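Local coordinates for protein N-alpha-acetyltransferase 35, NatC auxiliary subunit (Saccharomyces cerevisiae, PDB 6YGA) that serves as the auxiliary subunit of the NatC N-terminal acetyltransferase, which acetylates the N-terminal methionine of the L-A virus Gag protein, at residues B[487-498]-B[524-535]. Residues are numbered along the deposited sequence; the frame is centred on the assembly and turned at random.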
loop_
_atom_site.group_PDB
_atom_site.type_symbol
_atom_site.label_atom_id
_atom_site.label_comp_id
_atom_site.label_asym_id
_atom_site.label_seq_id
_atom_site.Cartn_x
_atom_site.Cartn_y
_atom_site.Cartn_z
ATOM N N GLN B 487 24.407 -17.219 23.519
ATOM C CA GLN B 487 23.914 -17.986 24.657
ATOM C C GLN B 487 25.048 -18.655 25.419
ATOM O O GLN B 487 24.939 -18.860 26.634
ATOM C CB GLN B 487 22.893 -19.028 24.196
ATOM C CG GLN B 487 22.071 -19.609 25.334
ATOM C CD GLN B 487 21.053 -20.623 24.864
ATOM O OE1 GLN B 487 21.397 -21.608 24.210
ATOM N NE2 GLN B 487 19.788 -20.387 25.196
ATOM N N ASN B 488 26.142 -19.001 24.733
ATOM C CA ASN B 488 27.304 -19.550 25.424
ATOM C C ASN B 488 27.954 -18.506 26.325
ATOM O O ASN B 488 28.406 -18.828 27.430
ATOM C CB ASN B 488 28.315 -20.096 24.411
ATOM C CG ASN B 488 27.810 -21.333 23.679
ATOM O OD1 ASN B 488 26.909 -22.029 24.151
ATOM N ND2 ASN B 488 28.400 -21.616 22.522
ATOM N N ASP B 489 28.010 -17.248 25.874
ATOM C CA ASP B 489 28.544 -16.188 26.724
ATOM C C ASP B 489 27.676 -15.982 27.958
ATOM O O ASP B 489 28.192 -15.767 29.062
ATOM C CB ASP B 489 28.665 -14.884 25.936
ATOM C CG ASP B 489 29.790 -14.917 24.929
ATOM O OD1 ASP B 489 30.572 -15.889 24.949
ATOM O OD2 ASP B 489 29.893 -13.975 24.118
ATOM N N ILE B 490 26.353 -16.042 27.788
ATOM C CA ILE B 490 25.450 -15.934 28.929
ATOM C C ILE B 490 25.704 -17.067 29.913
ATOM O O ILE B 490 25.808 -16.850 31.127
ATOM C CB ILE B 490 23.984 -15.925 28.457
ATOM C CG1 ILE B 490 23.723 -14.735 27.531
ATOM C CG2 ILE B 490 23.047 -15.901 29.657
ATOM C CD1 ILE B 490 23.932 -13.390 28.193
ATOM N N GLU B 491 25.804 -18.297 29.402
ATOM C CA GLU B 491 26.051 -19.443 30.269
ATOM C C GLU B 491 27.391 -19.317 30.979
ATOM O O GLU B 491 27.524 -19.709 32.144
ATOM C CB GLU B 491 25.984 -20.737 29.457
ATOM C CG GLU B 491 24.706 -21.531 29.671
ATOM C CD GLU B 491 24.655 -22.187 31.039
ATOM O OE1 GLU B 491 25.720 -22.611 31.532
ATOM O OE2 GLU B 491 23.554 -22.277 31.619
ATOM N N SER B 492 28.395 -18.765 30.295
ATOM C CA SER B 492 29.687 -18.531 30.932
ATOM C C SER B 492 29.559 -17.560 32.102
ATOM O O SER B 492 30.185 -17.754 33.150
ATOM C CB SER B 492 30.689 -18.014 29.900
ATOM O OG SER B 492 31.834 -17.468 30.527
ATOM N N ASN B 493 28.748 -16.510 31.943
ATOM C CA ASN B 493 28.533 -15.571 33.040
ATOM C C ASN B 493 27.751 -16.222 34.174
ATOM O O ASN B 493 28.028 -15.967 35.352
ATOM C CB ASN B 493 27.806 -14.322 32.536
ATOM C CG ASN B 493 28.630 -13.521 31.542
ATOM O OD1 ASN B 493 29.854 -13.628 31.504
ATOM N ND2 ASN B 493 27.958 -12.706 30.737
ATOM N N ILE B 494 26.768 -17.063 33.837
ATOM C CA ILE B 494 26.004 -17.769 34.862
ATOM C C ILE B 494 26.912 -18.708 35.647
ATOM O O ILE B 494 26.854 -18.760 36.881
ATOM C CB ILE B 494 24.818 -18.522 34.228
ATOM C CG1 ILE B 494 23.771 -17.539 33.694
ATOM C CG2 ILE B 494 24.185 -19.477 35.233
ATOM C CD1 ILE B 494 22.588 -18.207 33.007
ATOM N N ASN B 495 27.777 -19.450 34.950
ATOM C CA ASN B 495 28.660 -20.390 35.634
ATOM C C ASN B 495 29.687 -19.674 36.503
ATOM O O ASN B 495 30.094 -20.209 37.541
ATOM C CB ASN B 495 29.360 -21.297 34.620
ATOM C CG ASN B 495 28.443 -22.375 34.072
ATOM O OD1 ASN B 495 27.539 -22.846 34.764
ATOM N ND2 ASN B 495 28.670 -22.770 32.823
ATOM N N ALA B 496 30.114 -18.474 36.102
ATOM C CA ALA B 496 31.045 -17.711 36.929
ATOM C C ALA B 496 30.428 -17.378 38.281
ATOM O O ALA B 496 31.103 -17.449 39.316
ATOM C CB ALA B 496 31.472 -16.437 36.201
ATOM N N ILE B 497 29.143 -17.018 38.293
ATOM C CA ILE B 497 28.445 -16.790 39.553
ATOM C C ILE B 497 28.309 -18.094 40.332
ATOM O O ILE B 497 28.462 -18.118 41.558
ATOM C CB ILE B 497 27.075 -16.135 39.292
ATOM C CG1 ILE B 497 27.254 -14.742 38.682
ATOM C CG2 ILE B 497 26.265 -16.059 40.577
ATOM C CD1 ILE B 497 25.945 -14.054 38.319
ATOM N N HIS B 498 28.029 -19.199 39.633
ATOM C CA HIS B 498 27.919 -20.490 40.309
ATOM C C HIS B 498 29.249 -20.911 40.921
ATOM O O HIS B 498 29.281 -21.494 42.010
ATOM C CB HIS B 498 27.425 -21.561 39.336
ATOM C CG HIS B 498 25.947 -21.530 39.096
ATOM N ND1 HIS B 498 25.376 -21.952 37.915
ATOM C CD2 HIS B 498 24.922 -21.138 39.890
ATOM C CE1 HIS B 498 24.064 -21.814 37.987
ATOM N NE2 HIS B 498 23.763 -21.322 39.175
HETATM N N MSE B 524 24.177 -12.038 42.449
HETATM C CA MSE B 524 22.873 -12.673 42.570
HETATM C C MSE B 524 21.752 -11.643 42.617
HETATM O O MSE B 524 20.685 -11.848 42.042
HETATM C CB MSE B 524 22.823 -13.553 43.820
HETATM C CG MSE B 524 23.767 -14.739 43.774
HETATM SE SE MSE B 524 23.177 -16.110 42.519
HETATM C CE MSE B 524 21.843 -16.987 43.637
ATOM N N ASP B 525 22.006 -10.526 43.302
ATOM C CA ASP B 525 20.976 -9.510 43.469
ATOM C C ASP B 525 20.819 -8.623 42.238
ATOM O O ASP B 525 19.729 -8.091 42.001
ATOM C CB ASP B 525 21.282 -8.644 44.693
ATOM C CG ASP B 525 21.130 -9.401 46.000
ATOM O OD1 ASP B 525 20.417 -10.425 46.021
ATOM O OD2 ASP B 525 21.719 -8.961 47.010
ATOM N N ASN B 526 21.878 -8.452 41.444
ATOM C CA ASN B 526 21.876 -7.482 40.358
ATOM C C ASN B 526 22.030 -8.079 38.966
ATOM O O ASN B 526 21.709 -7.393 37.989
ATOM C CB ASN B 526 22.994 -6.446 40.566
ATOM C CG ASN B 526 22.729 -5.522 41.742
ATOM O OD1 ASN B 526 22.775 -5.939 42.901
ATOM N ND2 ASN B 526 22.465 -4.255 41.448
ATOM N N GLU B 527 22.502 -9.321 38.837
ATOM C CA GLU B 527 22.847 -9.842 37.518
ATOM C C GLU B 527 22.203 -11.187 37.195
ATOM O O GLU B 527 21.849 -11.443 36.039
ATOM C CB GLU B 527 24.366 -9.962 37.387
ATOM C CG GLU B 527 25.085 -8.625 37.349
ATOM C CD GLU B 527 26.585 -8.776 37.230
ATOM O OE1 GLU B 527 27.086 -9.906 37.415
ATOM O OE2 GLU B 527 27.264 -7.765 36.952
HETATM N N MSE B 528 22.049 -12.051 38.194
HETATM C CA MSE B 528 21.621 -13.429 37.952
HETATM C C MSE B 528 20.233 -13.540 37.324
HETATM O O MSE B 528 20.043 -14.282 36.361
HETATM C CB MSE B 528 21.650 -14.233 39.252
HETATM C CG MSE B 528 21.359 -15.715 39.059
HETATM SE SE MSE B 528 22.573 -16.590 37.800
HETATM C CE MSE B 528 23.142 -18.067 38.939
ATOM N N GLU B 529 19.266 -12.803 37.875
ATOM C CA GLU B 529 17.896 -12.901 37.384
ATOM C C GLU B 529 17.805 -12.506 35.913
ATOM O O GLU B 529 17.095 -13.153 35.133
ATOM C CB GLU B 529 16.974 -12.033 38.240
ATOM C CG GLU B 529 15.507 -12.093 37.848
ATOM C CD GLU B 529 14.628 -11.276 38.774
ATOM O OE1 GLU B 529 15.135 -10.791 39.810
ATOM O OE2 GLU B 529 13.428 -11.116 38.467
ATOM N N GLN B 530 18.531 -11.459 35.512
ATOM C CA GLN B 530 18.510 -11.038 34.114
ATOM C C GLN B 530 19.237 -12.037 33.219
ATOM O O GLN B 530 18.817 -12.277 32.080
ATOM C CB GLN B 530 19.124 -9.645 33.973
ATOM C CG GLN B 530 19.097 -9.108 32.554
ATOM C CD GLN B 530 17.687 -8.981 32.015
ATOM O OE1 GLN B 530 16.889 -8.191 32.519
ATOM N NE2 GLN B 530 17.369 -9.763 30.992
ATOM N N LEU B 531 20.330 -12.627 33.712
ATOM C CA LEU B 531 21.039 -13.639 32.935
ATOM C C LEU B 531 20.149 -14.843 32.654
ATOM O O LEU B 531 20.118 -15.352 31.528
ATOM C CB LEU B 531 22.309 -14.072 33.666
ATOM C CG LEU B 531 23.505 -13.123 33.603
ATOM C CD1 LEU B 531 24.551 -13.516 34.637
ATOM C CD2 LEU B 531 24.108 -13.120 32.206
ATOM N N GLN B 532 19.414 -15.313 33.664
ATOM C CA GLN B 532 18.516 -16.440 33.444
ATOM C C GLN B 532 17.418 -16.077 32.456
ATOM O O GLN B 532 17.075 -16.876 31.577
ATOM C CB GLN B 532 17.912 -16.905 34.768
ATOM C CG GLN B 532 18.923 -17.480 35.747
ATOM C CD GLN B 532 19.472 -18.827 35.310
ATOM O OE1 GLN B 532 18.914 -19.487 34.431
ATOM N NE2 GLN B 532 20.572 -19.245 35.927
ATOM N N ALA B 533 16.859 -14.873 32.579
ATOM C CA ALA B 533 15.802 -14.458 31.662
ATOM C C ALA B 533 16.333 -14.342 30.238
ATOM O O ALA B 533 15.685 -14.786 29.283
ATOM C CB ALA B 533 15.191 -13.136 32.126
ATOM N N THR B 534 17.517 -13.743 30.079
ATOM C CA THR B 534 18.133 -13.658 28.760
ATOM C C THR B 534 18.455 -15.042 28.210
ATOM O O THR B 534 18.244 -15.311 27.022
ATOM C CB THR B 534 19.391 -12.791 28.833
ATOM O OG1 THR B 534 19.021 -11.444 29.149
ATOM C CG2 THR B 534 20.140 -12.804 27.509
ATOM N N LYS B 535 18.955 -15.942 29.062
ATOM C CA LYS B 535 19.262 -17.293 28.606
ATOM C C LYS B 535 18.018 -17.988 28.064
ATOM O O LYS B 535 18.061 -18.622 27.004
ATOM C CB LYS B 535 19.876 -18.104 29.746
ATOM C CG LYS B 535 20.087 -19.570 29.418
ATOM C CD LYS B 535 20.500 -20.357 30.649
ATOM C CE LYS B 535 20.634 -21.833 30.321
ATOM N NZ LYS B 535 21.078 -22.635 31.491
#
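Lys-535 reaches across helix 487-498 as a fully extended chain, at a steep slant to its axis, lodged as a knob among Gln-487, Ile-490, Glu-491 and Ile-494. A chi1 of 173° sends the chain off opposite the backbone N, and the later torsions all stay near 180°. Its methylenes run past Ile-490 and Ile-494 before Lys-535 NZ forms a salt bridge to Glu-491 OE2, a short 2.5 Å as modelled. The ammonium meets that oxygen on its anti side, somewhat out of the carboxylate plane, while Glu-491 bends at chi2 to receive it. The same lysine is held by its backbone: Gln-487 NE2 donates to Lys-535 O over 3.1 Å, and a second bond from this amide nitrogen goes to Asn-539 OD1, one turn further on.

Ile-497 plugs the other end, a knob in the hole formed by Met-524, Glu-527, Met-528 and Leu-531. Ile-497 CG2 packs on Met-524 SE at 3.6 Å, whereas Ile-497 CD1 reaches Leu-531 CD1 at 4.0 Å. Both methionines are selenomethionines in this crystal; the CE methyl of Met-528 approaches the His-498 ring obliquely.

Between these ends Leu-531 fits among Ile-490, Asn-493, Ile-494 and Ile-497. Its forked tip straddles Asn-493 CB, with Leu-531 CD2 also 3.9 Å from Ile-490 CG2, and Ile-494 points the other way alongside it, CG1 against Leu-531 CB. Knobs come from both helices, as in coiled-coil-like packing; the two run antiparallel, their local axes 9.7 Å apart and at 150°.

The pair belongs to the long helices 465-506 and 511-564, joined by a short turn, in the region assigned to TPR-like repeats. Toward the hairpin's base, Ala-373 after helix 360-372 touches Ile-490, Leu-531 and Thr-534, and Thr-534 OG1 hydrogen-bonds to Glu-370 O of that helix.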